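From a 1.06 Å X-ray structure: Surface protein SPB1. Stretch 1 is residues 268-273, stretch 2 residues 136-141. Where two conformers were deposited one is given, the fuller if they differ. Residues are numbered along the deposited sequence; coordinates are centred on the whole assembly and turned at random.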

ATOM      1  N   SER A 268     -19.771  -7.132  -0.757  1.00 21.82           N
ATOM      2  CA  SER A 268     -19.858  -5.676  -0.747  1.00 21.37           C
ATOM      3  C   SER A 268     -18.498  -4.978  -0.644  1.00 18.35           C
ATOM      4  O   SER A 268     -18.425  -3.804  -0.288  1.00 21.16           O
ATOM      5  CB  SER A 268     -20.795  -5.215   0.373  1.00 24.64           C
ATOM      6  OG  SER A 268     -22.086  -5.774   0.206  1.00 27.59           O
ATOM      7  N   ASP A 269     -17.427  -5.696  -0.978  1.00 13.61           N
ATOM      8  CA  ASP A 269     -16.076  -5.140  -0.925  1.00 11.56           C
ATOM      9  C   ASP A 269     -15.712  -4.692  -2.338  1.00 10.77           C
ATOM     10  O   ASP A 269     -15.457  -5.523  -3.222  1.00 10.90           O
ATOM     11  CB  ASP A 269     -15.085  -6.198  -0.430  1.00 11.58           C
ATOM     12  CG  ASP A 269     -13.701  -5.641  -0.188  1.00 11.14           C
ATOM     13  OD1 ASP A 269     -13.366  -4.590  -0.776  1.00 10.88           O
ATOM     14  OD2 ASP A 269     -12.948  -6.266   0.593  1.00 11.46           O
ATOM     15  N   ASN A 270     -15.651  -3.381  -2.559  1.00 10.79           N
ATOM     16  CA  ASN A 270     -15.422  -2.917  -3.917  0.56 10.47           C
ATOM     17  C   ASN A 270     -13.973  -3.089  -4.396  1.00  8.89           C
ATOM     18  O   ASN A 270     -13.673  -2.791  -5.559  1.00  8.98           O
ATOM     19  CB  ASN A 270     -15.927  -1.489  -4.112  0.56 10.97           C
ATOM     20  CG  ASN A 270     -15.190  -0.494  -3.286  0.56 11.62           C
ATOM     21  OD1 ASN A 270     -14.052  -0.720  -2.878  0.56 12.53           O
ATOM     22  ND2 ASN A 270     -15.831   0.635  -3.036  0.56 13.73           N
ATOM     23  N   LEU A 271     -13.105  -3.632  -3.534  1.00  8.00           N
ATOM     24  CA  LEU A 271     -11.727  -3.984  -3.935  1.00  7.55           C
ATOM     25  C   LEU A 271     -11.571  -5.465  -4.287  1.00  7.52           C
ATOM     26  O   LEU A 271     -10.472  -5.894  -4.604  1.00  7.67           O
ATOM     27  CB  LEU A 271     -10.729  -3.556  -2.859  1.00  8.14           C
ATOM     28  CG  LEU A 271     -10.549  -2.044  -2.731  1.00  9.10           C
ATOM     29  CD1 LEU A 271      -9.614  -1.775  -1.555  1.00  9.68           C
ATOM     30  CD2 LEU A 271     -10.001  -1.445  -4.018  1.00 10.63           C
ATOM     31  N   LEU A 272     -12.660  -6.217  -4.250  1.00  7.50           N
ATOM     32  CA  LEU A 272     -12.663  -7.628  -4.613  1.00  7.91           C
ATOM     33  C   LEU A 272     -13.771  -7.812  -5.647  1.00  8.33           C
ATOM     34  O   LEU A 272     -14.937  -7.960  -5.288  1.00 10.09           O
ATOM     35  CB  LEU A 272     -12.894  -8.536  -3.401  1.00  9.09           C
ATOM     36  CG  LEU A 272     -11.894  -8.406  -2.259  1.00  8.98           C
ATOM     37  CD1 LEU A 272     -12.349  -9.258  -1.086  1.00 11.06           C
ATOM     38  CD2 LEU A 272     -10.503  -8.788  -2.696  1.00  9.47           C
ATOM     39  N   VAL A 273     -13.417  -7.775  -6.930  1.00  7.37           N
ATOM     40  CA  VAL A 273     -14.435  -7.752  -7.970  1.00  7.28           C
ATOM     41  C   VAL A 273     -14.346  -9.018  -8.827  1.00  7.45           C
ATOM     42  O   VAL A 273     -13.302  -9.674  -8.929  1.00  7.97           O
ATOM     43  CB  VAL A 273     -14.377  -6.460  -8.836  1.00  7.78           C
ATOM     44  CG1 VAL A 273     -14.532  -5.225  -7.983  1.00  9.07           C
ATOM     45  CG2 VAL A 273     -13.125  -6.365  -9.654  1.00  7.94           C
TER
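Stretch 2 136-141: KPGSAD

This is a small contact between a beta turn and an irregular loop, held by one aspartate that binds Ser139 through both of its carboxylate oxygens and flanked by two leucines that pack on the loop. The stretches lie far apart in sequence, and together they bury 243 Å² of surface.

Stretch 1 forms a type I beta turn from Asp269 to Leu272. The backbone hydrogen bond from Leu272 N to Asp269 O, 3.1 Å, closes it. The chain turns a corner here, and Val273 beyond it is in strand and out of reach of stretch 2. Stretch 2 has no regular helix or strand. It is extended at Lys136 and Pro137, with psi of 143° and 163°. Gly138 follows with a positive phi of 102° and psi of -174°, and the chain turns sharply at Ser139, with phi -109° and psi 2°.

The two segments run in opposite senses in their register. The CA of Leu271 is 4.8 Å from the CA of Gly138, and the CA of Asp269 is 6.2 Å from the CA of Ser139. Further along, Leu272 meets Pro137. No sheet pairing links them; the hydrogen bonds across the contact all end on the Asp269 side chain.

Asp269 points toward the loop with chi1 in the t rotamer. Its OD2 accepts a hydrogen bond from Ser139 N at 2.8 Å, with an angle of 160° at the hydrogen. Its OD1 accepts one from Ser139 OG at 2.7 Å. The same OD1 also takes Leu271 N at 2.9 Å, so the carboxylate braces its own turn while it holds the loop. Ser139 reaches it with chi1 in the m rotamer. A water donates to Ser139 OG at 2.7 Å and to Asn270 OD1 at 2.8 Å, and so bridges the loop to the turn.

Gly138 sits close against the turn. Its CA is 3.5 Å from Asp269 OD2 and 3.8 Å from Leu271 CB. An ideal CB here would fall 2.9 Å from Asp269 OD2, a clash, and would be jammed against the carbonyl O of Pro137. The backbone angles alone call for glycine.

Leu271 is buried and points toward the loop; its CD1 lies 3.7 Å from Ser139 OG. Leu272 starts sideways, but its end comes nearer. Its CD2 packs on Pro137 CB at 3.9 Å, an apolar contact next to the polar one. Ser268, Lys136 and Asp141 make no contact across the stretches.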

ATOM      1  N   LYS A 136      -2.296  -8.634   1.166  1.00  8.03           N
ATOM      2  CA  LYS A 136      -3.616  -9.184   0.929  1.00  8.40           C
ATOM      3  C   LYS A 136      -4.522  -8.114   0.370  1.00  7.94           C
ATOM      4  O   LYS A 136      -4.498  -6.976   0.827  1.00  8.16           O
ATOM      5  CB  LYS A 136      -4.204  -9.702   2.235  1.00 11.60           C
ATOM      6  CG  LYS A 136      -3.344 -10.696   2.945  1.00 17.42           C
ATOM      7  CD  LYS A 136      -3.285 -11.996   2.222  1.00 22.66           C
ATOM      8  CE  LYS A 136      -2.763 -13.083   3.157  1.00 26.24           C
ATOM      9  NZ  LYS A 136      -2.377 -14.313   2.421  1.00 27.66           N
ATOM     10  N   PRO A 137      -5.412  -8.482  -0.571  1.00  7.58           N
ATOM     11  CA  PRO A 137      -6.321  -7.501  -1.174  1.00  7.64           C
ATOM     12  C   PRO A 137      -7.586  -7.310  -0.349  1.00  7.29           C
ATOM     13  O   PRO A 137      -7.964  -8.125   0.483  1.00  8.38           O
ATOM     14  CB  PRO A 137      -6.640  -8.138  -2.544  1.00  7.60           C
ATOM     15  CG  PRO A 137      -6.631  -9.608  -2.243  1.00  8.40           C
ATOM     16  CD  PRO A 137      -5.482  -9.779  -1.279  1.00  8.36           C
ATOM     17  N   GLY A 138      -8.256  -6.202  -0.638  1.00  7.68           N
ATOM     18  CA  GLY A 138      -9.572  -5.945  -0.088  1.00  8.09           C
ATOM     19  C   GLY A 138      -9.609  -4.974   1.076  1.00  9.24           C
ATOM     20  O   GLY A 138      -8.589  -4.387   1.466  1.00  9.26           O
ATOM     21  N   SER A 139     -10.803  -4.841   1.636  1.00 10.05           N
ATOM     22  CA  SER A 139     -11.158  -3.772   2.571  1.00 11.30           C
ATOM     23  C   SER A 139     -11.337  -4.244   4.018  1.00 12.74           C
ATOM     24  O   SER A 139     -11.685  -3.449   4.876  1.00 14.88           O
ATOM     25  CB  SER A 139     -12.459  -3.113   2.086  1.00 11.90           C
ATOM     26  OG  SER A 139     -12.310  -2.611   0.772  1.00 12.53           O
ATOM     27  N   ALA A 140     -11.109  -5.526   4.283  1.00 13.25           N
ATOM     28  CA  ALA A 140     -11.351  -6.096   5.607  1.00 13.69           C
ATOM     29  C   ALA A 140     -10.218  -5.776   6.578  1.00 12.77           C
ATOM     30  O   ALA A 140      -9.265  -5.080   6.248  1.00 12.41           O
ATOM     31  CB  ALA A 140     -11.528  -7.599   5.488  1.00 15.84           C
ATOM     32  N   ASP A 141     -10.337  -6.273   7.803  0.62 13.30           N
ATOM     33  CA  ASP A 141      -9.248  -6.158   8.756  0.62 14.56           C
ATOM     34  C   ASP A 141      -8.093  -7.005   8.256  0.62 13.23           C
ATOM     35  O   ASP A 141      -8.244  -8.212   8.077  0.62 14.74           O
ATOM     36  CB  ASP A 141      -9.677  -6.662  10.132  0.62 18.97           C
ATOM     37  CG  ASP A 141     -10.705  -5.771  10.791  0.62 23.73           C
ATOM     38  OD1 ASP A 141     -10.837  -4.593  10.396  0.62 24.83           O
ATOM     39  OD2 ASP A 141     -11.374  -6.255  11.723  0.62 27.40           O
TER
HETATM   40  O   HOH W   1     -13.132  -0.249  -0.281  1.00 27.05           O